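Local atomic coordinates of multifunctional non-homologous end joining DNA repair protein LigD (Mycobacterium tuberculosis, PDB entry 2IRY), a protein that probably works with Ku to repair DNA double-strand breaks by non-homologous end joining, this piece being its DNA polymerase domain. Residues F139-G144 and K178-Y183; I166-F171 and L182-D187. All coordinates share one frame; numbering follows the deposited sequence.

Contact 1 of 2, residues F139-G144 and K178-Y183. With MN (manganese (II) ion), chain C; DGT (2'-deoxyguanosine-5'-triphosphate), chain D.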
loop_
_atom_site.group_PDB
_atom_site.type_symbol
_atom_site.label_atom_id
_atom_site.label_comp_id
_atom_site.label_asym_id
_atom_site.label_seq_id
_atom_site.Cartn_x
_atom_site.Cartn_y
_atom_site.Cartn_z
ATOM N N PHE A 139 -8.185 -2.255 -5.818
ATOM C CA PHE A 139 -8.014 -2.819 -7.144
ATOM C C PHE A 139 -6.600 -2.501 -7.609
ATOM O O PHE A 139 -6.120 -1.378 -7.430
ATOM C CB PHE A 139 -9.029 -2.214 -8.113
ATOM C CG PHE A 139 -10.446 -2.542 -7.771
ATOM C CD1 PHE A 139 -11.045 -3.674 -8.314
ATOM C CD2 PHE A 139 -11.186 -1.726 -6.893
ATOM C CE1 PHE A 139 -12.398 -4.015 -7.990
ATOM C CE2 PHE A 139 -12.524 -2.063 -6.559
ATOM C CZ PHE A 139 -13.123 -3.202 -7.117
ATOM N N ASP A 140 -5.925 -3.491 -8.179
ATOM C CA ASP A 140 -4.618 -3.256 -8.733
ATOM C C ASP A 140 -4.774 -3.276 -10.247
ATOM O O ASP A 140 -5.104 -4.307 -10.827
ATOM C CB ASP A 140 -3.649 -4.314 -8.230
ATOM C CG ASP A 140 -2.283 -4.184 -8.817
ATOM O OD1 ASP A 140 -1.986 -3.224 -9.565
ATOM O OD2 ASP A 140 -1.479 -5.087 -8.524
ATOM N N LEU A 141 -4.598 -2.111 -10.868
ATOM C CA LEU A 141 -4.699 -2.016 -12.316
ATOM C C LEU A 141 -3.306 -2.126 -12.926
ATOM O O LEU A 141 -2.448 -1.222 -12.772
ATOM C CB LEU A 141 -5.408 -0.718 -12.730
ATOM C CG LEU A 141 -6.943 -0.653 -12.636
ATOM C CD1 LEU A 141 -7.508 -1.075 -11.259
ATOM C CD2 LEU A 141 -7.434 0.746 -13.007
ATOM N N ASP A 142 -3.079 -3.254 -13.592
ATOM C CA ASP A 142 -1.783 -3.595 -14.152
ATOM C C ASP A 142 -1.872 -3.519 -15.670
ATOM O O ASP A 142 -2.559 -4.342 -16.291
ATOM C CB ASP A 142 -1.365 -5.008 -13.729
ATOM C CG ASP A 142 0.127 -5.259 -13.915
ATOM O OD1 ASP A 142 0.963 -4.438 -13.448
ATOM O OD2 ASP A 142 0.475 -6.296 -14.517
ATOM N N PRO A 143 -1.207 -2.511 -16.271
ATOM C CA PRO A 143 -1.250 -2.369 -17.720
ATOM C C PRO A 143 -0.466 -3.475 -18.417
ATOM O O PRO A 143 0.678 -3.776 -18.040
ATOM C CB PRO A 143 -0.618 -0.996 -17.965
ATOM C CG PRO A 143 0.292 -0.779 -16.779
ATOM C CD PRO A 143 -0.398 -1.453 -15.625
ATOM N N GLY A 144 -1.085 -4.074 -19.430
ATOM C CA GLY A 144 -0.431 -5.091 -20.248
ATOM C C GLY A 144 0.433 -4.462 -21.319
ATOM O O GLY A 144 0.536 -3.230 -21.403
ATOM N N LYS A 178 4.773 0.122 -11.871
ATOM C CA LYS A 178 4.273 0.174 -13.241
ATOM C C LYS A 178 2.799 0.488 -13.377
ATOM O O LYS A 178 2.334 0.854 -14.469
ATOM C CB LYS A 178 4.561 -1.148 -13.957
ATOM C CG LYS A 178 6.039 -1.386 -14.178
ATOM C CD LYS A 178 6.567 -0.523 -15.337
ATOM C CE LYS A 178 8.091 -0.408 -15.304
ATOM N NZ LYS A 178 8.781 -1.723 -15.492
ATOM N N GLY A 179 2.057 0.330 -12.290
ATOM C CA GLY A 179 0.611 0.427 -12.375
ATOM C C GLY A 179 -0.049 1.383 -11.399
ATOM O O GLY A 179 0.573 2.337 -10.911
ATOM N N LEU A 180 -1.336 1.119 -11.170
ATOM C CA LEU A 180 -2.225 2.036 -10.532
ATOM C C LEU A 180 -3.104 1.255 -9.557
ATOM O O LEU A 180 -3.701 0.277 -9.951
ATOM C CB LEU A 180 -3.119 2.658 -11.631
ATOM C CG LEU A 180 -4.159 3.734 -11.336
ATOM C CD1 LEU A 180 -3.557 4.909 -10.531
ATOM C CD2 LEU A 180 -4.704 4.214 -12.674
ATOM N N HIS A 181 -3.176 1.703 -8.310
ATOM C CA HIS A 181 -4.059 1.121 -7.315
ATOM C C HIS A 181 -5.235 2.062 -7.023
ATOM O O HIS A 181 -5.069 3.314 -6.980
ATOM C CB HIS A 181 -3.283 0.799 -6.023
ATOM C CG HIS A 181 -2.155 -0.162 -6.236
ATOM N ND1 HIS A 181 -1.107 -0.298 -5.355
ATOM C CD2 HIS A 181 -1.901 -1.020 -7.257
ATOM C CE1 HIS A 181 -0.285 -1.234 -5.795
ATOM N NE2 HIS A 181 -0.735 -1.681 -6.948
ATOM N N LEU A 182 -6.415 1.453 -6.847
ATOM C CA LEU A 182 -7.641 2.183 -6.519
ATOM C C LEU A 182 -8.198 1.653 -5.204
ATOM O O LEU A 182 -8.385 0.424 -5.056
ATOM C CB LEU A 182 -8.719 2.030 -7.615
ATOM C CG LEU A 182 -8.331 2.374 -9.055
ATOM C CD1 LEU A 182 -9.509 2.168 -10.005
ATOM C CD2 LEU A 182 -7.828 3.846 -9.171
ATOM N N TYR A 183 -8.433 2.568 -4.264
ATOM C CA TYR A 183 -8.980 2.235 -2.950
ATOM C C TYR A 183 -10.377 2.831 -2.791
ATOM O O TYR A 183 -10.625 3.959 -3.217
ATOM C CB TYR A 183 -8.102 2.833 -1.846
ATOM C CG TYR A 183 -6.754 2.167 -1.672
ATOM C CD1 TYR A 183 -6.608 1.015 -0.876
ATOM C CD2 TYR A 183 -5.609 2.707 -2.289
ATOM C CE1 TYR A 183 -5.353 0.413 -0.718
ATOM C CE2 TYR A 183 -4.341 2.118 -2.126
ATOM C CZ TYR A 183 -4.222 0.972 -1.344
ATOM O OH TYR A 183 -2.984 0.374 -1.197
HETATM MN MN MN C . 0.158 -4.143 -10.395
HETATM P PG DGT D . 2.956 -2.632 -10.316
HETATM O O1G DGT D . 4.222 -2.435 -11.107
HETATM O O2G DGT D . 2.185 -3.855 -10.768
HETATM O O3G DGT D . 2.133 -1.368 -10.188
HETATM O O3B DGT D . 3.458 -2.915 -8.793
HETATM P PB DGT D . 2.530 -3.416 -7.555
HETATM O O1B DGT D . 2.943 -2.673 -6.310
HETATM O O2B DGT D . 1.062 -3.420 -7.911
HETATM O O3A DGT D . 2.971 -4.972 -7.392
HETATM P PA DGT D . 4.463 -5.410 -6.944
HETATM O O1A DGT D . 4.653 -6.887 -7.203
HETATM O O2A DGT D . 5.449 -4.462 -7.592
HETATM O "O5'" DGT D . 4.412 -5.175 -5.333
HETATM C "C5'" DGT D . 3.542 -5.938 -4.474
HETATM C "C4'" DGT D . 3.258 -7.344 -5.011
HETATM O "O4'" DGT D . 4.089 -8.318 -4.371
HETATM C "C3'" DGT D . 1.822 -7.802 -4.848
HETATM O "O3'" DGT D . 1.113 -7.597 -6.069
HETATM C "C2'" DGT D . 1.914 -9.283 -4.526
HETATM C "C1'" DGT D . 3.366 -9.519 -4.118
HETATM N N9 DGT D . 3.487 -9.796 -2.667
HETATM C C8 DGT D . 2.810 -9.161 -1.693
HETATM N N7 DGT D . 3.135 -9.624 -0.463
HETATM C C5 DGT D . 4.052 -10.586 -0.649
HETATM C C6 DGT D . 4.824 -11.486 0.238
HETATM O O6 DGT D . 4.657 -11.423 1.468
HETATM N N1 DGT D . 5.689 -12.350 -0.321
HETATM C C2 DGT D . 5.866 -12.417 -1.662
HETATM N N2 DGT D . 6.758 -13.308 -2.155
HETATM N N3 DGT D . 5.195 -11.615 -2.541
HETATM C C4 DGT D . 4.291 -10.699 -2.099
HETATM O O HOH W 1 0.747 -5.867 -9.170
HETATM O O HOH W 2 -0.218 -1.722 -10.439
#

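Contact 2 of 2, residues I166-F171 and L182-D187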
loop_
_atom_site.group_PDB
_atom_site.type_symbol
_atom_site.label_atom_id
_atom_site.label_comp_id
_atom_site.label_asym_id
_atom_site.label_seq_id
_atom_site.Cartn_x
_atom_site.Cartn_y
_atom_site.Cartn_z
ATOM N N ILE A 166 -22.840 2.170 -6.802
ATOM C CA ILE A 166 -23.180 1.543 -5.517
ATOM C C ILE A 166 -22.880 2.433 -4.303
ATOM O O ILE A 166 -22.765 1.948 -3.169
ATOM C CB ILE A 166 -22.629 0.084 -5.388
ATOM C CG1 ILE A 166 -21.122 -0.001 -5.681
ATOM C CG2 ILE A 166 -23.404 -0.851 -6.322
ATOM C CD1 ILE A 166 -20.475 -1.308 -5.229
ATOM N N GLY A 167 -22.767 3.740 -4.556
ATOM C CA GLY A 167 -22.644 4.747 -3.495
ATOM C C GLY A 167 -21.263 4.847 -2.859
ATOM O O GLY A 167 -21.114 5.397 -1.760
ATOM N N LEU A 168 -20.254 4.339 -3.563
ATOM C CA LEU A 168 -18.889 4.342 -3.061
ATOM C C LEU A 168 -18.000 5.360 -3.779
ATOM O O LEU A 168 -18.228 5.699 -4.947
ATOM C CB LEU A 168 -18.279 2.933 -3.132
ATOM C CG LEU A 168 -19.073 1.818 -2.443
ATOM C CD1 LEU A 168 -18.407 0.473 -2.661
ATOM C CD2 LEU A 168 -19.267 2.084 -0.936
ATOM N N VAL A 169 -17.010 5.851 -3.043
ATOM C CA VAL A 169 -16.015 6.799 -3.547
ATOM C C VAL A 169 -14.679 6.092 -3.782
ATOM O O VAL A 169 -14.298 5.190 -3.019
ATOM C CB VAL A 169 -15.841 8.013 -2.575
ATOM C CG1 VAL A 169 -15.276 7.577 -1.218
ATOM C CG2 VAL A 169 -14.983 9.095 -3.190
ATOM N N THR A 170 -13.959 6.524 -4.814
ATOM C CA THR A 170 -12.720 5.860 -5.213
ATOM C C THR A 170 -11.527 6.819 -5.188
ATOM O O THR A 170 -11.637 7.963 -5.609
ATOM C CB THR A 170 -12.881 5.191 -6.615
ATOM O OG1 THR A 170 -14.080 4.410 -6.625
ATOM C CG2 THR A 170 -11.700 4.278 -6.928
ATOM N N PHE A 171 -10.392 6.324 -4.695
ATOM C CA PHE A 171 -9.180 7.130 -4.540
ATOM C C PHE A 171 -8.023 6.498 -5.311
ATOM O O PHE A 171 -7.631 5.348 -5.028
ATOM C CB PHE A 171 -8.775 7.251 -3.059
ATOM C CG PHE A 171 -9.822 7.884 -2.184
ATOM C CD1 PHE A 171 -9.792 9.251 -1.919
ATOM C CD2 PHE A 171 -10.825 7.106 -1.614
ATOM C CE1 PHE A 171 -10.777 9.852 -1.086
ATOM C CE2 PHE A 171 -11.803 7.685 -0.797
ATOM C CZ PHE A 171 -11.784 9.058 -0.532
ATOM N N LEU A 182 -6.415 1.453 -6.847
ATOM C CA LEU A 182 -7.641 2.183 -6.519
ATOM C C LEU A 182 -8.198 1.653 -5.204
ATOM O O LEU A 182 -8.385 0.424 -5.056
ATOM C CB LEU A 182 -8.719 2.030 -7.615
ATOM C CG LEU A 182 -8.331 2.374 -9.055
ATOM C CD1 LEU A 182 -9.509 2.168 -10.005
ATOM C CD2 LEU A 182 -7.828 3.846 -9.171
ATOM N N TYR A 183 -8.433 2.568 -4.264
ATOM C CA TYR A 183 -8.980 2.235 -2.950
ATOM C C TYR A 183 -10.377 2.831 -2.791
ATOM O O TYR A 183 -10.625 3.959 -3.217
ATOM C CB TYR A 183 -8.102 2.833 -1.846
ATOM C CG TYR A 183 -6.754 2.167 -1.672
ATOM C CD1 TYR A 183 -6.608 1.015 -0.876
ATOM C CD2 TYR A 183 -5.609 2.707 -2.289
ATOM C CE1 TYR A 183 -5.353 0.413 -0.718
ATOM C CE2 TYR A 183 -4.341 2.118 -2.126
ATOM C CZ TYR A 183 -4.222 0.972 -1.344
ATOM O OH TYR A 183 -2.984 0.374 -1.197
ATOM N N THR A 184 -11.259 2.099 -2.134
ATOM C CA THR A 184 -12.590 2.624 -1.831
ATOM C C THR A 184 -12.997 2.172 -0.425
ATOM O O THR A 184 -12.969 0.980 -0.136
ATOM C CB THR A 184 -13.631 2.194 -2.882
ATOM O OG1 THR A 184 -14.946 2.558 -2.434
ATOM C CG2 THR A 184 -13.598 0.735 -3.122
ATOM N N PRO A 185 -13.327 3.133 0.455
ATOM C CA PRO A 185 -13.751 2.759 1.797
ATOM C C PRO A 185 -15.161 2.187 1.782
ATOM O O PRO A 185 -16.054 2.703 1.088
ATOM C CB PRO A 185 -13.686 4.084 2.573
ATOM C CG PRO A 185 -13.876 5.133 1.535
ATOM C CD PRO A 185 -13.257 4.597 0.282
ATOM N N LEU A 186 -15.350 1.104 2.520
ATOM C CA LEU A 186 -16.658 0.459 2.618
ATOM C C LEU A 186 -17.588 1.171 3.610
ATOM O O LEU A 186 -17.179 1.520 4.722
ATOM C CB LEU A 186 -16.486 -1.016 3.002
ATOM C CG LEU A 186 -15.789 -1.898 1.951
ATOM C CD1 LEU A 186 -15.339 -3.236 2.540
ATOM C CD2 LEU A 186 -16.649 -2.108 0.691
ATOM N N ASP A 187 -18.836 1.387 3.190
ATOM C CA ASP A 187 -19.889 1.917 4.083
ATOM C C ASP A 187 -20.152 0.974 5.255
ATOM O O ASP A 187 -20.305 1.419 6.400
ATOM C CB ASP A 187 -21.188 2.189 3.306
ATOM C CG ASP A 187 -21.195 3.549 2.630
ATOM O OD1 ASP A 187 -20.124 4.191 2.565
ATOM O OD2 ASP A 187 -22.281 3.981 2.189
HETATM O O HOH W 3 -19.519 5.705 0.394
HETATM O O HOH W 4 -16.928 4.880 -0.228
#

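Contact 1 of 2, residues F139-G144 and K178-Y183
Asp140 and His181 sit side by side on neighbouring antiparallel strands, a non-hydrogen-bonded pair whose side chains point the same way. Carboxylate and imidazole planes stand 82° apart, and OD1 of Asp140 meets the ring of His181 at its edge, 3.2 Å from CD2. CG of Asp140 is anti to the backbone N (chi1 177°), a setting that brings OD1 to the manganese at 2.5 Å. The same ring edge serves the nucleotide: NE2 of His181 donates to O2B of the dGTP over 2.7 Å, with 152° at the hydrogen. Before the strand begins, Lys178 N donates to the gamma-phosphate oxygen O1G (2.7 Å). The next amide, Gly179 N, gives O3G a weak bond. On the other face of the sheet, CD2 of Leu141 reaches CD1 of Leu182 at 3.9 Å, under helix 149-164. Four backbone bonds flanking the Asp140–His181 pair fix the register; of these, Leu141 N to Leu180 O (2.7 Å) meets its carbonyl nearly end on. With manganese and dGTP both bound, this sheet face is consistent with the polymerase site, where metal and histidine probably draw negative charge from the triphosphate.

Contact 2 of 2, residues I166-F171 and L182-D187
Gly167 and Asp187 face each other through a water, where an antiparallel pairing in the primase-polymerase domain gives way to water bridges and the chain leaving helix 149-164 comes alongside strand 180-186. Gly167, with positive phi, is the C' residue of the Schellman motif that ends this helix. Gly167 O and Asp187 OD1 each accept a bond from the bridging water, 2.7 Å away.

Leu168 follows, its side chain directed toward the strand and crossing that of Thr184 at about a right angle; CB of Leu168 lies 3.4 Å from Thr184 OG1, and CD2 of Leu168 is nearest Pro185 O. Val169 N and Pro185 O are too far apart to bond directly, and a second water spans them, accepting from Val169 N and donating to Pro185 O. The carbonyl of Val169 is taken by the hydroxyl of Thr184, which donates from above the carbonyl plane, 39° out of it. Thr184 can do this because its OG1 is anti to the backbone N (chi1 171°). Val169 CG1 meets CD and CG of Pro185, the side chains crossing at a slant. Thr170 turns its methyl CG2 to CB of Leu182 (3.8 Å), while helix 149-164 meets the Thr170 side chain through Arg160 and Leu163.

Regular sheet geometry begins at Phe171, a hydrogen-bonded pair with Tyr183: Phe171 N donates to Tyr183 O over 2.8 Å, and Tyr183 N returns a bond to Phe171 O with 173° at the hydrogen. The Phe171 side chain crosses the Pro185 ring at about a right angle and presents an edge, not a face, to it. At that edge CE2 of Phe171 lies 3.6 Å from CD of Pro185, with Tyr183 O near CD2 in the same ring plane.

From the N terminus, strand 129-143 comes first and carries the 139-144 side of contact 1. The chain then forms helix 149-164, passes through 166-171 and strand 171-174, and turns back into strand 180-186. Contact 1 closes the longer loop, with 33 residues between its segments; contact 2, with 10 between, closes a shorter one. They cross: 166-171 lies within the span of contact 1, but 182-187 continues past 178-183, the two sharing Leu182 and Tyr183. Strand 180-186 thus pairs with 129-143 on one edge and 171-174 on the other, placing it between them in the mixed sheet. The contact centres are 15 Å apart, contact 1 at the metal end.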